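Local coordinates for protein lectin (Colocasia esculenta, PDB 5T1X) that probably binds mannose-type glycans as a GNA-related lectin, the sugar-binding protein tarin of taro, at residues F57-L60 and N61-G64. Numbering follows the deposited sequence.
Sequences FLRL and NHKG
The backbone runs extended through R59, L60 and N61 and turns at H62 and K63 on its way from strand 57-60 to the antiparallel strand 66-69. This hairpin connection belongs to the beta-prism II fold of GNA-related lectins. The contact is local, between close neighbours in sequence, and no hydrogen bond links F57-L60 to N61-G64. R59 reaches forward past the end of the strand, with CG anti to the backbone N (chi1 -175°) and an extended chain. Its NH1 lies 3.7 Å from CB of N61, approaching obliquely. The guanidinium and the N61 amide are turned 78° apart. Further on, R59 NH2 stands at the edge of the H62 ring, 4.3 Å from ND1. That is too far for a bond; if the histidine were protonated, the two charges would probably disfavour each other.

The L60 side chain is buried, and it also packs on L66 and Y88. L60 CD1 touches G64 C at 3.8 Å, and L60 CG rests 3.6 Å from N61 N. G64, with its positive phi, ends the turn. The turn itself is held by N61. CG of N61 sits between its backbone N and carbonyl carbon, which turns OD1 to the N-H groups of the residues that follow. OD1 also accepts from the backbone N of E65, and the backbone O of N61 is bonded to S11 OG. In the Asx turn, K63 N donates to N61 OD1 at 2.8 Å, with the donor 55° out of the carbonyl plane.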
# COMPACT_ATOMS: atom_id res chain seq x y z
N PHE B 57 16.33 -11.39 -7.77
CA PHE B 57 14.97 -10.90 -7.83
C PHE B 57 14.53 -10.52 -6.43
O PHE B 57 15.06 -11.05 -5.45
CB PHE B 57 14.03 -11.96 -8.44
CG PHE B 57 13.89 -13.24 -7.65
CD1 PHE B 57 12.87 -13.40 -6.71
CD2 PHE B 57 14.75 -14.31 -7.86
CE1 PHE B 57 12.73 -14.58 -5.99
CE2 PHE B 57 14.61 -15.50 -7.15
CZ PHE B 57 13.60 -15.63 -6.22
N LEU B 58 13.52 -9.66 -6.37
CA LEU B 58 12.91 -9.17 -5.14
C LEU B 58 11.53 -9.77 -5.00
O LEU B 58 10.75 -9.75 -5.95
CB LEU B 58 12.82 -7.63 -5.22
CG LEU B 58 12.23 -6.94 -4.00
CD1 LEU B 58 13.27 -6.81 -2.90
CD2 LEU B 58 11.71 -5.56 -4.36
N ARG B 59 11.18 -10.24 -3.80
CA ARG B 59 9.85 -10.79 -3.59
C ARG B 59 9.40 -10.55 -2.16
O ARG B 59 10.16 -10.83 -1.23
CB ARG B 59 9.81 -12.29 -3.91
CG ARG B 59 8.41 -12.93 -3.82
CD ARG B 59 8.50 -14.43 -4.04
NE ARG B 59 7.20 -15.10 -3.92
CZ ARG B 59 6.69 -15.56 -2.77
NH1 ARG B 59 7.36 -15.42 -1.63
NH2 ARG B 59 5.52 -16.18 -2.76
N LEU B 60 8.18 -10.03 -1.99
CA LEU B 60 7.57 -9.86 -0.68
C LEU B 60 6.78 -11.12 -0.38
O LEU B 60 5.97 -11.55 -1.22
CB LEU B 60 6.67 -8.62 -0.70
CG LEU B 60 5.85 -8.32 0.57
CD1 LEU B 60 6.75 -8.09 1.81
CD2 LEU B 60 4.94 -7.14 0.32
N ASN B 61 6.99 -11.74 0.80
CA ASN B 61 6.27 -12.98 1.09
C ASN B 61 4.94 -12.70 1.85
O ASN B 61 4.53 -11.55 2.00
CB ASN B 61 7.15 -14.00 1.82
CG ASN B 61 7.48 -13.69 3.26
OD1 ASN B 61 6.91 -12.80 3.90
ND2 ASN B 61 8.41 -14.47 3.81
N HIS B 62 4.29 -13.78 2.30
CA HIS B 62 3.00 -13.69 2.98
C HIS B 62 3.15 -13.63 4.50
O HIS B 62 2.22 -13.96 5.24
CB HIS B 62 2.10 -14.84 2.53
CG HIS B 62 1.62 -14.65 1.12
ND1 HIS B 62 2.43 -14.93 0.03
CD2 HIS B 62 0.45 -14.14 0.67
CE1 HIS B 62 1.73 -14.61 -1.04
NE2 HIS B 62 0.52 -14.15 -0.71
N LYS B 63 4.29 -13.11 4.96
CA LYS B 63 4.59 -12.88 6.38
C LYS B 63 5.23 -11.50 6.53
O LYS B 63 5.72 -11.17 7.60
CB LYS B 63 5.52 -13.97 6.95
CG LYS B 63 4.89 -15.36 7.05
CD LYS B 63 5.95 -16.45 7.06
CE LYS B 63 5.37 -17.83 7.01
NZ LYS B 63 6.42 -18.88 7.10
N GLY B 64 5.23 -10.70 5.47
CA GLY B 64 5.77 -9.35 5.53
C GLY B 64 7.27 -9.20 5.40
O GLY B 64 7.78 -8.12 5.66